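Diacylglycerol O-acyltransferase (Marinobacter hydrocarbonoclasticus, PDB 6CHJ) probably transfers acyl groups from acyl-CoA to diacylglycerol or long-chain alcohols, making triacylglycerols and wax esters. Local coordinates at residues R94-F99 / Q127-T132; Q42-L47 / V117-G122; L26-F31 / E121-R126; L408-T413 / Q436-Y441. All coordinates share one frame; numbering follows the deposited sequence.

Interaction 1: residues R94-F99 / Q127-T132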
loop_
_atom_site.group_PDB
_atom_site.type_symbol
_atom_site.label_atom_id
_atom_site.label_comp_id
_atom_site.label_asym_id
_atom_site.label_seq_id
_atom_site.Cartn_x
_atom_site.Cartn_y
_atom_site.Cartn_z
ATOM N N ARG B 94 -7.290 -19.325 0.490
ATOM C CA ARG B 94 -8.076 -18.145 0.150
ATOM C C ARG B 94 -7.559 -16.899 0.886
ATOM O O ARG B 94 -7.446 -15.823 0.288
ATOM C CB ARG B 94 -9.554 -18.382 0.457
ATOM C CG ARG B 94 -10.406 -17.130 0.291
ATOM C CD ARG B 94 -11.784 -17.424 -0.279
ATOM N NE ARG B 94 -12.315 -18.708 0.184
ATOM C CZ ARG B 94 -13.612 -18.983 0.314
ATOM N NH1 ARG B 94 -14.521 -18.051 0.026
ATOM N NH2 ARG B 94 -13.998 -20.187 0.738
ATOM N N GLU B 95 -7.182 -17.033 2.166
ATOM C CA GLU B 95 -6.660 -15.868 2.888
ATOM C C GLU B 95 -5.264 -15.465 2.391
ATOM O O GLU B 95 -4.972 -14.269 2.247
ATOM C CB GLU B 95 -6.653 -16.127 4.401
ATOM C CG GLU B 95 -8.045 -16.070 5.052
ATOM C CD GLU B 95 -8.951 -17.231 4.630
ATOM O OE1 GLU B 95 -10.101 -16.999 4.182
ATOM O OE2 GLU B 95 -8.499 -18.392 4.746
ATOM N N LEU B 96 -4.386 -16.435 2.125
ATOM C CA LEU B 96 -3.053 -16.104 1.624
ATOM C C LEU B 96 -3.123 -15.301 0.333
ATOM O O LEU B 96 -2.274 -14.435 0.097
ATOM C CB LEU B 96 -2.248 -17.363 1.368
ATOM C CG LEU B 96 -0.839 -17.201 0.798
ATOM C CD1 LEU B 96 0.069 -16.352 1.694
ATOM C CD2 LEU B 96 -0.205 -18.583 0.579
ATOM N N LEU B 97 -4.115 -15.582 -0.521
ATOM C CA LEU B 97 -4.170 -14.895 -1.797
ATOM C C LEU B 97 -4.748 -13.504 -1.635
ATOM O O LEU B 97 -4.330 -12.593 -2.357
ATOM C CB LEU B 97 -4.977 -15.701 -2.813
ATOM C CG LEU B 97 -4.390 -17.082 -3.151
ATOM C CD1 LEU B 97 -5.238 -17.795 -4.190
ATOM C CD2 LEU B 97 -2.935 -17.022 -3.598
ATOM N N SER B 98 -5.683 -13.334 -0.683
ATOM C CA SER B 98 -6.192 -12.005 -0.354
ATOM C C SER B 98 -5.085 -11.123 0.170
ATOM O O SER B 98 -5.034 -9.928 -0.152
ATOM C CB SER B 98 -7.307 -12.084 0.680
ATOM O OG SER B 98 -8.151 -13.185 0.405
ATOM N N PHE B 99 -4.190 -11.692 0.979
ATOM C CA PHE B 99 -3.084 -10.905 1.506
ATOM C C PHE B 99 -2.212 -10.391 0.368
ATOM O O PHE B 99 -1.808 -9.223 0.363
ATOM C CB PHE B 99 -2.245 -11.716 2.509
ATOM C CG PHE B 99 -0.983 -11.005 2.944
ATOM C CD1 PHE B 99 -0.977 -10.199 4.077
ATOM C CD2 PHE B 99 0.183 -11.075 2.167
ATOM C CE1 PHE B 99 0.181 -9.500 4.450
ATOM C CE2 PHE B 99 1.336 -10.370 2.528
ATOM C CZ PHE B 99 1.335 -9.584 3.680
ATOM N N GLN B 127 2.715 -24.500 7.469
ATOM C CA GLN B 127 3.348 -23.833 6.348
ATOM C C GLN B 127 3.515 -22.356 6.671
ATOM O O GLN B 127 2.829 -21.812 7.537
ATOM C CB GLN B 127 2.525 -24.006 5.067
ATOM C CG GLN B 127 2.106 -25.438 4.809
ATOM C CD GLN B 127 1.947 -25.751 3.327
ATOM O OE1 GLN B 127 2.927 -26.022 2.627
ATOM N NE2 GLN B 127 0.707 -25.726 2.847
ATOM N N PHE B 128 4.441 -21.714 5.959
ATOM C CA PHE B 128 4.567 -20.268 5.952
ATOM C C PHE B 128 4.806 -19.798 4.515
ATOM O O PHE B 128 4.983 -20.610 3.599
ATOM C CB PHE B 128 5.677 -19.811 6.903
ATOM C CG PHE B 128 7.057 -20.206 6.477
ATOM C CD1 PHE B 128 7.898 -19.276 5.889
ATOM C CD2 PHE B 128 7.528 -21.483 6.712
ATOM C CE1 PHE B 128 9.173 -19.612 5.495
ATOM C CE2 PHE B 128 8.811 -21.836 6.331
ATOM C CZ PHE B 128 9.638 -20.891 5.724
ATOM N N ALA B 129 4.813 -18.470 4.318
ATOM C CA ALA B 129 4.907 -17.902 2.976
ATOM C C ALA B 129 5.879 -16.728 2.940
ATOM O O ALA B 129 6.056 -16.007 3.924
ATOM C CB ALA B 129 3.538 -17.433 2.452
ATOM N N LEU B 130 6.507 -16.539 1.787
ATOM C CA LEU B 130 7.257 -15.323 1.504
ATOM C C LEU B 130 6.572 -14.625 0.343
ATOM O O LEU B 130 6.428 -15.215 -0.736
ATOM C CB LEU B 130 8.719 -15.602 1.154
ATOM C CG LEU B 130 9.776 -15.771 2.234
ATOM C CD1 LEU B 130 11.136 -15.541 1.599
ATOM C CD2 LEU B 130 9.551 -14.857 3.466
ATOM N N TYR B 131 6.159 -13.376 0.559
ATOM C CA TYR B 131 5.732 -12.508 -0.528
ATOM C C TYR B 131 6.778 -11.426 -0.716
ATOM O O TYR B 131 6.956 -10.578 0.167
ATOM C CB TYR B 131 4.361 -11.886 -0.290
ATOM C CG TYR B 131 4.093 -10.782 -1.307
ATOM C CD1 TYR B 131 3.795 -11.085 -2.649
ATOM C CD2 TYR B 131 4.204 -9.447 -0.939
ATOM C CE1 TYR B 131 3.586 -10.083 -3.580
ATOM C CE2 TYR B 131 4.011 -8.431 -1.859
ATOM C CZ TYR B 131 3.697 -8.746 -3.174
ATOM O OH TYR B 131 3.497 -7.704 -4.030
ATOM N N THR B 132 7.422 -11.428 -1.881
ATOM C CA THR B 132 8.487 -10.498 -2.224
ATOM C C THR B 132 8.015 -9.549 -3.315
ATOM O O THR B 132 7.388 -9.976 -4.281
ATOM C CB THR B 132 9.729 -11.258 -2.696
ATOM O OG1 THR B 132 10.098 -12.207 -1.690
ATOM C CG2 THR B 132 10.894 -10.322 -2.947
#
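L96 of helix 93-105 meets A129 of strand 127-135 where their CA atoms lie 8.3 Å apart, and its side chain supplies one of the two touches of this contact. From L96 CA the CB bond already heads toward the strand. CG then stands anti to the backbone N (chi1 178°), which carries the branch outward from the helix. Of the two methyls, CD1 makes the touch: L96 CD1 sits 3.7 Å from A129 CB.

One helical turn on, F99 reaches the strand differently. Its ring presents an edge, with F99 CE2 4.4 Å from Y131 CB and that CB lying near the ring plane, so this is a loose apolar touch and not a ring stack. The phenol end of Y131 turns elsewhere, its OH hydrogen-bonded to H104 ND1 farther along the same helix.

A129 and Y131, alternate residues of the strand, face the helix, while F128 and L130 point to the other side of the sheet. The segments bury 116 Å² between them; I120 of the adjacent strand 115-121 also packs on L96 and F99. Helix 93-105 therefore covers one face of the sheet across two neighbouring antiparallel strands, with L26 of strand 22-30 beside A129.

Interaction 2: residues Q42-L47 / V117-G122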
loop_
_atom_site.group_PDB
_atom_site.type_symbol
_atom_site.label_atom_id
_atom_site.label_comp_id
_atom_site.label_asym_id
_atom_site.label_seq_id
_atom_site.Cartn_x
_atom_site.Cartn_y
_atom_site.Cartn_z
ATOM N N GLN B 42 9.999 -17.496 15.387
ATOM C CA GLN B 42 11.446 -17.674 15.538
ATOM C C GLN B 42 12.194 -17.197 14.299
ATOM O O GLN B 42 13.247 -16.555 14.407
ATOM C CB GLN B 42 11.786 -19.147 15.802
ATOM C CG GLN B 42 11.098 -19.768 16.995
ATOM C CD GLN B 42 11.990 -20.677 17.827
ATOM O OE1 GLN B 42 12.298 -21.813 17.438
ATOM N NE2 GLN B 42 12.395 -20.182 18.993
ATOM N N LEU B 43 11.676 -17.532 13.107
ATOM C CA LEU B 43 12.358 -17.161 11.867
ATOM C C LEU B 43 12.390 -15.647 11.686
ATOM O O LEU B 43 13.421 -15.069 11.296
ATOM C CB LEU B 43 11.676 -17.826 10.668
ATOM C CG LEU B 43 12.190 -17.386 9.291
ATOM C CD1 LEU B 43 13.703 -17.485 9.226
ATOM C CD2 LEU B 43 11.536 -18.202 8.153
ATOM N N ALA B 44 11.252 -14.987 11.928
ATOM C CA ALA B 44 11.211 -13.542 11.754
ATOM C C ALA B 44 12.267 -12.881 12.620
ATOM O O ALA B 44 12.949 -11.950 12.180
ATOM C CB ALA B 44 9.818 -13.008 12.083
ATOM N N ASP B 45 12.472 -13.412 13.831
ATOM C CA ASP B 45 13.398 -12.788 14.769
ATOM C C ASP B 45 14.824 -12.765 14.228
ATOM O O ASP B 45 15.519 -11.752 14.350
ATOM C CB ASP B 45 13.321 -13.505 16.112
ATOM C CG ASP B 45 12.137 -13.043 16.934
ATOM O OD1 ASP B 45 11.879 -11.814 16.920
ATOM O OD2 ASP B 45 11.454 -13.900 17.560
ATOM N N GLN B 46 15.278 -13.854 13.601
ATOM C CA GLN B 46 16.655 -13.854 13.117
ATOM C C GLN B 46 16.798 -13.186 11.761
ATOM O O GLN B 46 17.898 -12.741 11.422
ATOM C CB GLN B 46 17.230 -15.280 13.078
ATOM C CG GLN B 46 18.789 -15.304 13.166
ATOM C CD GLN B 46 19.349 -15.072 14.594
ATOM O OE1 GLN B 46 18.927 -14.149 15.310
ATOM N NE2 GLN B 46 20.326 -15.892 14.988
ATOM N N LEU B 47 15.720 -13.084 10.980
ATOM C CA LEU B 47 15.815 -12.324 9.739
ATOM C C LEU B 47 15.954 -10.839 10.035
ATOM O O LEU B 47 16.690 -10.128 9.337
ATOM C CB LEU B 47 14.600 -12.602 8.842
ATOM C CG LEU B 47 14.660 -13.914 8.032
ATOM C CD1 LEU B 47 13.286 -14.328 7.483
ATOM C CD2 LEU B 47 15.704 -13.850 6.932
ATOM N N VAL B 117 10.154 -7.698 1.444
ATOM C CA VAL B 117 9.916 -9.114 1.704
ATOM C C VAL B 117 8.904 -9.222 2.840
ATOM O O VAL B 117 9.085 -8.615 3.904
ATOM C CB VAL B 117 11.209 -9.868 2.063
ATOM C CG1 VAL B 117 10.915 -11.339 2.248
ATOM C CG2 VAL B 117 12.284 -9.638 1.017
ATOM N N HIS B 118 7.855 -10.004 2.619
ATOM C CA HIS B 118 6.779 -10.191 3.581
ATOM C C HIS B 118 6.772 -11.656 4.010
ATOM O O HIS B 118 6.400 -12.542 3.229
ATOM C CB HIS B 118 5.438 -9.781 2.967
ATOM C CG HIS B 118 5.305 -8.309 2.704
ATOM N ND1 HIS B 118 4.326 -7.534 3.291
ATOM C CD2 HIS B 118 6.023 -7.473 1.910
ATOM C CE1 HIS B 118 4.451 -6.284 2.879
ATOM N NE2 HIS B 118 5.473 -6.220 2.040
ATOM N N LEU B 119 7.175 -11.913 5.253
ATOM C CA LEU B 119 7.063 -13.236 5.846
ATOM C C LEU B 119 5.695 -13.359 6.508
ATOM O O LEU B 119 5.388 -12.634 7.461
ATOM C CB LEU B 119 8.199 -13.472 6.842
ATOM C CG LEU B 119 8.179 -14.721 7.737
ATOM C CD1 LEU B 119 8.230 -15.958 6.867
ATOM C CD2 LEU B 119 9.347 -14.698 8.757
ATOM N N ILE B 120 4.885 -14.293 6.017
ATOM C CA ILE B 120 3.501 -14.475 6.448
ATOM C C ILE B 120 3.412 -15.743 7.294
ATOM O O ILE B 120 3.784 -16.834 6.835
ATOM C CB ILE B 120 2.543 -14.561 5.248
ATOM C CG1 ILE B 120 2.751 -13.374 4.277
ATOM C CG2 ILE B 120 1.095 -14.662 5.733
ATOM C CD1 ILE B 120 2.415 -13.709 2.822
ATOM N N GLU B 121 2.905 -15.601 8.518
ATOM C CA GLU B 121 2.596 -16.692 9.432
ATOM C C GLU B 121 1.083 -16.859 9.472
ATOM O O GLU B 121 0.345 -16.187 8.747
ATOM C CB GLU B 121 3.177 -16.435 10.840
ATOM C CG GLU B 121 2.350 -15.479 11.739
ATOM C CD GLU B 121 2.619 -15.656 13.262
ATOM O OE1 GLU B 121 3.696 -16.164 13.639
ATOM O OE2 GLU B 121 1.753 -15.262 14.087
ATOM N N GLY B 122 0.623 -17.787 10.312
ATOM C CA GLY B 122 -0.793 -18.085 10.423
ATOM C C GLY B 122 -1.356 -19.009 9.364
ATOM O O GLY B 122 -2.580 -19.131 9.264
#
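L119 is the single residue of strand 115-121 that meets helix 39-49 here, and one of its methyls, CD2, touches all three helix partners. With CG anti to the backbone N (chi1 172°), the branch projects off the sheet and brings CD2 against the helix backbone: L119 CD2 lies 3.7 Å from A44 N and 3.8 Å from A44 CB. The small A44 side chain permits this close approach, the CA atoms of the pair being 7.2 Å apart. L43 CG stands 3.9 Å from L119 CD2, the two leucines passing at a slant. L47, one turn on from L43, reaches the same methyl beside it, L47 CD1 4.2 Å from L119 CD2, its side chain roughly perpendicular to that of L119.

Farther out, F128 and L130 of strand 127-135 pack against L119, and F128 also touches L43. A44 and L47 also touch F84 and F82 of strand 82-86, respectively. The axes of helix segment 42-47 and strand segment 117-121 approach to 9.9 Å and run nearly antiparallel, at 158°, so the helix lies almost along the strand. H118 and I120, the alternate residues, side instead with helix 93-105 on the opposite face.

The side-chain contacts are all apolar, with one methyl also resting on the helix backbone at A44, and no polar side chain takes part. The cohesion of the 130 Å² buried here is consistent with dispersion and exclusion of water, since no directed bond joins the segments.

Interaction 3: residues L26-F31 / E121-R126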
loop_
_atom_site.group_PDB
_atom_site.type_symbol
_atom_site.label_atom_id
_atom_site.label_comp_id
_atom_site.label_asym_id
_atom_site.label_seq_id
_atom_site.Cartn_x
_atom_site.Cartn_y
_atom_site.Cartn_z
ATOM N N LEU B 26 5.358 -15.122 -4.901
ATOM C CA LEU B 26 4.774 -15.760 -3.733
ATOM C C LEU B 26 5.352 -17.163 -3.590
ATOM O O LEU B 26 5.037 -18.056 -4.389
ATOM C CB LEU B 26 3.255 -15.815 -3.841
ATOM C CG LEU B 26 2.659 -16.617 -2.689
ATOM C CD1 LEU B 26 2.966 -15.956 -1.314
ATOM C CD2 LEU B 26 1.174 -16.803 -2.913
ATOM N N GLN B 27 6.159 -17.359 -2.550
ATOM C CA GLN B 27 6.782 -18.639 -2.232
ATOM C C GLN B 27 6.097 -19.256 -1.022
ATOM O O GLN B 27 5.935 -18.600 0.009
ATOM C CB GLN B 27 8.267 -18.454 -1.940
ATOM C CG GLN B 27 9.086 -18.212 -3.182
ATOM C CD GLN B 27 10.479 -17.827 -2.830
ATOM O OE1 GLN B 27 10.713 -17.286 -1.747
ATOM N NE2 GLN B 27 11.428 -18.114 -3.716
ATOM N N LEU B 28 5.707 -20.512 -1.147
ATOM C CA LEU B 28 5.038 -21.243 -0.087
ATOM C C LEU B 28 5.958 -22.353 0.400
ATOM O O LEU B 28 6.489 -23.116 -0.413
ATOM C CB LEU B 28 3.726 -21.811 -0.607
ATOM C CG LEU B 28 2.953 -22.754 0.293
ATOM C CD1 LEU B 28 2.232 -21.955 1.387
ATOM C CD2 LEU B 28 1.983 -23.547 -0.573
ATOM N N PHE B 29 6.177 -22.425 1.716
ATOM C CA PHE B 29 7.052 -23.428 2.303
ATOM C C PHE B 29 6.301 -24.265 3.326
ATOM O O PHE B 29 5.243 -23.883 3.828
ATOM C CB PHE B 29 8.262 -22.836 3.015
ATOM C CG PHE B 29 9.098 -21.927 2.182
ATOM C CD1 PHE B 29 10.202 -22.411 1.502
ATOM C CD2 PHE B 29 8.834 -20.570 2.144
ATOM C CE1 PHE B 29 11.020 -21.559 0.751
ATOM C CE2 PHE B 29 9.631 -19.722 1.401
ATOM C CZ PHE B 29 10.730 -20.222 0.695
ATOM N N SER B 30 6.877 -25.418 3.637
ATOM C CA SER B 30 6.436 -26.209 4.772
ATOM C C SER B 30 7.399 -25.994 5.932
ATOM O O SER B 30 8.568 -25.634 5.728
ATOM C CB SER B 30 6.346 -27.690 4.405
ATOM O OG SER B 30 5.113 -27.958 3.765
ATOM N N PHE B 31 6.888 -26.164 7.152
ATOM C CA PHE B 31 7.771 -26.179 8.313
ATOM C C PHE B 31 8.874 -27.212 8.090
ATOM O O PHE B 31 8.576 -28.341 7.669
ATOM C CB PHE B 31 7.016 -26.538 9.596
ATOM C CG PHE B 31 6.263 -25.397 10.232
ATOM C CD1 PHE B 31 5.907 -24.266 9.498
ATOM C CD2 PHE B 31 5.877 -25.476 11.575
ATOM C CE1 PHE B 31 5.183 -23.236 10.088
ATOM C CE2 PHE B 31 5.156 -24.445 12.170
ATOM C CZ PHE B 31 4.815 -23.321 11.423
ATOM N N GLU B 121 2.905 -15.601 8.518
ATOM C CA GLU B 121 2.596 -16.692 9.432
ATOM C C GLU B 121 1.083 -16.859 9.472
ATOM O O GLU B 121 0.345 -16.187 8.747
ATOM C CB GLU B 121 3.177 -16.435 10.840
ATOM C CG GLU B 121 2.350 -15.479 11.739
ATOM C CD GLU B 121 2.619 -15.656 13.262
ATOM O OE1 GLU B 121 3.696 -16.164 13.639
ATOM O OE2 GLU B 121 1.753 -15.262 14.087
ATOM N N GLY B 122 0.623 -17.787 10.312
ATOM C CA GLY B 122 -0.793 -18.085 10.423
ATOM C C GLY B 122 -1.356 -19.009 9.364
ATOM O O GLY B 122 -2.580 -19.131 9.264
ATOM N N LEU B 123 -0.523 -19.652 8.557
ATOM C CA LEU B 123 -1.059 -20.618 7.609
ATOM C C LEU B 123 -1.377 -21.920 8.339
ATOM O O LEU B 123 -0.748 -22.256 9.345
ATOM C CB LEU B 123 -0.078 -20.844 6.460
ATOM C CG LEU B 123 -0.134 -19.747 5.381
ATOM C CD1 LEU B 123 0.659 -18.476 5.767
ATOM C CD2 LEU B 123 0.315 -20.281 4.040
ATOM N N LYS B 124 -2.379 -22.643 7.837
ATOM C CA LYS B 124 -2.979 -23.754 8.569
ATOM C C LYS B 124 -1.996 -24.842 8.985
ATOM O O LYS B 124 -1.600 -24.900 10.154
ATOM C CB LYS B 124 -4.124 -24.372 7.759
ATOM C CG LYS B 124 -5.461 -24.151 8.445
ATOM C CD LYS B 124 -6.665 -24.669 7.672
ATOM C CE LYS B 124 -7.939 -24.543 8.544
ATOM N NZ LYS B 124 -9.224 -24.422 7.765
ATOM N N ASP B 125 -1.611 -25.729 8.077
ATOM C CA ASP B 125 -1.002 -26.999 8.494
ATOM C C ASP B 125 0.524 -26.938 8.380
ATOM O O ASP B 125 1.160 -27.642 7.596
ATOM C CB ASP B 125 -1.590 -28.159 7.687
ATOM C CG ASP B 125 -3.071 -28.405 7.990
ATOM O OD1 ASP B 125 -3.918 -28.176 7.097
ATOM O OD2 ASP B 125 -3.390 -28.845 9.118
ATOM N N ARG B 126 1.108 -26.064 9.198
ATOM C CA ARG B 126 2.560 -25.981 9.374
ATOM C C ARG B 126 3.254 -25.553 8.077
ATOM O O ARG B 126 4.254 -26.134 7.639
ATOM C CB ARG B 126 3.126 -27.305 9.921
ATOM C CG ARG B 126 2.627 -27.662 11.346
ATOM C CD ARG B 126 3.221 -28.971 11.934
ATOM N NE ARG B 126 4.676 -29.026 11.831
ATOM C CZ ARG B 126 5.508 -28.631 12.791
ATOM N NH1 ARG B 126 5.023 -28.131 13.928
ATOM N NH2 ARG B 126 6.827 -28.709 12.601
#
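F31 and R126 cross at about a right angle, the arginine starting over the phenyl face and ending beside its rim. R126 CB lies 3.9 Å from the centroid of the F31 ring and 23° off its normal, a CH-pi contact, while R126 CA also sits above that face. A bend at chi3 (50°) folds the guanidinium back. Its plane stands 72° from the ring plane, and F31 CD2 lies over its centre, 3.4 Å from R126 CZ. The flat charged group thus takes a ring edge on its face, whereas R126 NH2 lies in the ring plane and continues to a hydrogen bond with A35 O.

A backbone hydrogen bond joins the same two residues. F31 N donates to R126 O over 2.7 Å and nearly straight, although the donor is tilted from the carbonyl plane. At the other end of the contact, L28 CD1 and L123 CD2 meet obliquely at 3.7 Å.

Strands 115-121 and 127-135 form a beta hairpin, and its connection includes an inverse gamma turn centred on D125. That connection packs across the end of strand 22-30, the other neighbour of strand 127-135, while strand 393-401 adjoins strand 22-30 on its far side and supplies E396 to S30 OG.

Interaction 4: residues L408-T413 / Q436-Y441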
loop_
_atom_site.group_PDB
_atom_site.type_symbol
_atom_site.label_atom_id
_atom_site.label_comp_id
_atom_site.label_asym_id
_atom_site.label_seq_id
_atom_site.Cartn_x
_atom_site.Cartn_y
_atom_site.Cartn_z
ATOM N N LEU B 408 -4.829 -3.467 -20.112
ATOM C CA LEU B 408 -4.427 -4.870 -19.893
ATOM C C LEU B 408 -4.787 -5.230 -18.442
ATOM O O LEU B 408 -3.928 -5.382 -17.575
ATOM C CB LEU B 408 -2.935 -5.105 -20.165
ATOM C CG LEU B 408 -2.482 -4.957 -21.615
ATOM C CD1 LEU B 408 -0.951 -4.816 -21.734
ATOM C CD2 LEU B 408 -3.002 -6.141 -22.442
ATOM N N ALA B 409 -6.087 -5.405 -18.174
ATOM C CA ALA B 409 -6.527 -5.671 -16.807
ATOM C C ALA B 409 -5.938 -6.963 -16.249
ATOM O O ALA B 409 -5.733 -7.064 -15.032
ATOM C CB ALA B 409 -8.052 -5.713 -16.739
ATOM N N LEU B 410 -5.619 -7.937 -17.114
ATOM C CA LEU B 410 -5.232 -9.276 -16.690
ATOM C C LEU B 410 -3.853 -9.624 -17.227
ATOM O O LEU B 410 -3.566 -9.412 -18.410
ATOM C CB LEU B 410 -6.249 -10.318 -17.163
ATOM C CG LEU B 410 -6.044 -11.800 -16.798
ATOM C CD1 LEU B 410 -6.053 -12.075 -15.287
ATOM C CD2 LEU B 410 -7.107 -12.650 -17.460
ATOM N N ASN B 411 -2.998 -10.149 -16.358
ATOM C CA ASN B 411 -1.687 -10.624 -16.763
ATOM C C ASN B 411 -1.513 -12.042 -16.237
ATOM O O ASN B 411 -1.572 -12.273 -15.021
ATOM C CB ASN B 411 -0.584 -9.701 -16.250
ATOM C CG ASN B 411 0.751 -10.007 -16.879
ATOM O OD1 ASN B 411 1.225 -11.136 -16.818
ATOM N ND2 ASN B 411 1.353 -9.014 -17.519
ATOM N N MET B 412 -1.326 -12.988 -17.149
ATOM C CA MET B 412 -1.185 -14.391 -16.797
ATOM C C MET B 412 0.288 -14.740 -16.863
ATOM O O MET B 412 0.917 -14.594 -17.918
ATOM C CB MET B 412 -1.991 -15.285 -17.733
ATOM C CG MET B 412 -3.504 -15.041 -17.701
ATOM S SD MET B 412 -4.399 -16.065 -18.903
ATOM C CE MET B 412 -5.054 -17.379 -17.891
ATOM N N THR B 413 0.847 -15.179 -15.742
ATOM C CA THR B 413 2.261 -15.505 -15.723
ATOM C C THR B 413 2.474 -16.913 -15.203
ATOM O O THR B 413 1.856 -17.338 -14.219
ATOM C CB THR B 413 3.043 -14.523 -14.899
ATOM O OG1 THR B 413 2.276 -14.189 -13.731
ATOM C CG2 THR B 413 3.310 -13.271 -15.715
ATOM N N GLN B 436 -10.719 -15.278 -9.116
ATOM C CA GLN B 436 -10.239 -16.549 -8.577
ATOM C C GLN B 436 -10.924 -17.730 -9.260
ATOM O O GLN B 436 -10.367 -18.834 -9.307
ATOM C CB GLN B 436 -10.452 -16.607 -7.052
ATOM C CG GLN B 436 -9.128 -16.630 -6.238
ATOM C CD GLN B 436 -9.312 -16.809 -4.699
ATOM O OE1 GLN B 436 -9.648 -15.855 -3.984
ATOM N NE2 GLN B 436 -9.066 -18.031 -4.198
ATOM N N ARG B 437 -12.118 -17.520 -9.810
ATOM C CA ARG B 437 -12.811 -18.625 -10.452
ATOM C C ARG B 437 -12.061 -19.127 -11.677
ATOM O O ARG B 437 -12.280 -20.269 -12.101
ATOM C CB ARG B 437 -14.228 -18.204 -10.820
ATOM C CG ARG B 437 -15.268 -18.818 -9.931
ATOM C CD ARG B 437 -16.612 -18.196 -10.161
ATOM N NE ARG B 437 -17.021 -17.429 -8.991
ATOM C CZ ARG B 437 -18.033 -16.567 -8.970
ATOM N NH1 ARG B 437 -18.756 -16.354 -10.068
ATOM N NH2 ARG B 437 -18.320 -15.919 -7.841
ATOM N N MET B 438 -11.152 -18.316 -12.231
ATOM C CA MET B 438 -10.360 -18.764 -13.370
ATOM C C MET B 438 -9.447 -19.934 -13.029
ATOM O O MET B 438 -9.006 -20.637 -13.947
ATOM C CB MET B 438 -9.538 -17.604 -13.937
ATOM C CG MET B 438 -10.336 -16.763 -14.913
ATOM S SD MET B 438 -9.271 -15.781 -15.954
ATOM C CE MET B 438 -8.619 -17.067 -16.992
ATOM N N LEU B 439 -9.140 -20.146 -11.747
ATOM C CA LEU B 439 -8.418 -21.350 -11.334
ATOM C C LEU B 439 -9.234 -22.607 -11.621
ATOM O O LEU B 439 -8.706 -23.604 -12.122
ATOM C CB LEU B 439 -8.076 -21.272 -9.844
ATOM C CG LEU B 439 -7.142 -20.143 -9.425
ATOM C CD1 LEU B 439 -6.743 -20.286 -7.953
ATOM C CD2 LEU B 439 -5.923 -20.132 -10.350
ATOM N N ASP B 440 -10.524 -22.584 -11.290
ATOM C CA ASP B 440 -11.377 -23.714 -11.627
ATOM C C ASP B 440 -11.567 -23.817 -13.130
ATOM O O ASP B 440 -11.663 -24.927 -13.661
ATOM C CB ASP B 440 -12.736 -23.585 -10.942
ATOM C CG ASP B 440 -12.618 -23.296 -9.466
ATOM O OD1 ASP B 440 -11.996 -24.108 -8.743
ATOM O OD2 ASP B 440 -13.139 -22.246 -9.033
ATOM N N TYR B 441 -11.575 -22.678 -13.831
ATOM C CA TYR B 441 -11.754 -22.704 -15.279
ATOM C C TYR B 441 -10.515 -23.249 -15.978
ATOM O O TYR B 441 -10.630 -23.949 -16.994
ATOM C CB TYR B 441 -12.105 -21.311 -15.799
ATOM C CG TYR B 441 -13.363 -20.709 -15.195
ATOM C CD1 TYR B 441 -14.297 -21.506 -14.533
ATOM C CD2 TYR B 441 -13.622 -19.338 -15.299
ATOM C CE1 TYR B 441 -15.448 -20.964 -13.988
ATOM C CE2 TYR B 441 -14.775 -18.785 -14.754
ATOM C CZ TYR B 441 -15.682 -19.610 -14.092
ATOM O OH TYR B 441 -16.822 -19.076 -13.538
#
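M438 carries this whole contact from the side of helix 437-453, meeting L410 and M412 of strand 410-417. Q436, two residues earlier, turns its side chain elsewhere: Q436 OE1 is hydrogen-bonded to R240 NH1, and Q436 O accepts from L439 N at 3.0 Å.

At M438 the CB bond points toward the strand, and 52 Å² of this residue is covered by it. CG lies anti to the carbonyl carbon (chi1 -84°), and with chi2 extended this sets M438 SD near L410, 4.1 Å from L410 CD2. The chi3 bend (72°) then turns the methyl to the other partner, M438 CE meeting M412 CE at 3.7 Å. M412 is bent at its own chi3 (101°), and the two thioether chains run about perpendicular, touching through their terminal methyls. L410 crosses M438 obliquely. Since L410 and M412 are alternate strand residues, both project from the same sheet face.

L439, next in sequence, turns to strand 239-247 and touches A242, Q244 and W246. Y441 closes the segment with its side chain against N280 of helix 262-280. Helix 437-453 thus packs on a face of the second mixed sheet, in the WS/DGAT C-terminal domain. Helix 262-280 lies alongside, through L274 at L410, C270 at M412 and A273 at M438.

The 10.7 Å between the CA atoms of M412 and M438 shows that long side chains bridge the gap. Two unbranched thioether chains and a leucine make a buried apolar contact of just 100 Å², consistent with cohesion by dispersion and side-chain shape.

How the interactions relate
Interactions 1, 2 and 3 gather on one mixed sheet within the catalytic domain, their centres 8 to 12 Å apart. Helices 93-105 and 39-49 cover its opposite faces in interactions 1 and 2, and interaction 3 joins a strand connection to the end of strand 22-30. Their segments interleave along the chain: 26-31, 42-47, 94-99, 117-122, 121-126 and 127-132, with E121 and G122 common to interactions 2 and 3. Interaction 4 follows later, on the second mixed sheet and in the C-terminal domain, with its centre about 17 Å from that of interaction 1. L97 touches Q436, a single packing contact between the two regions.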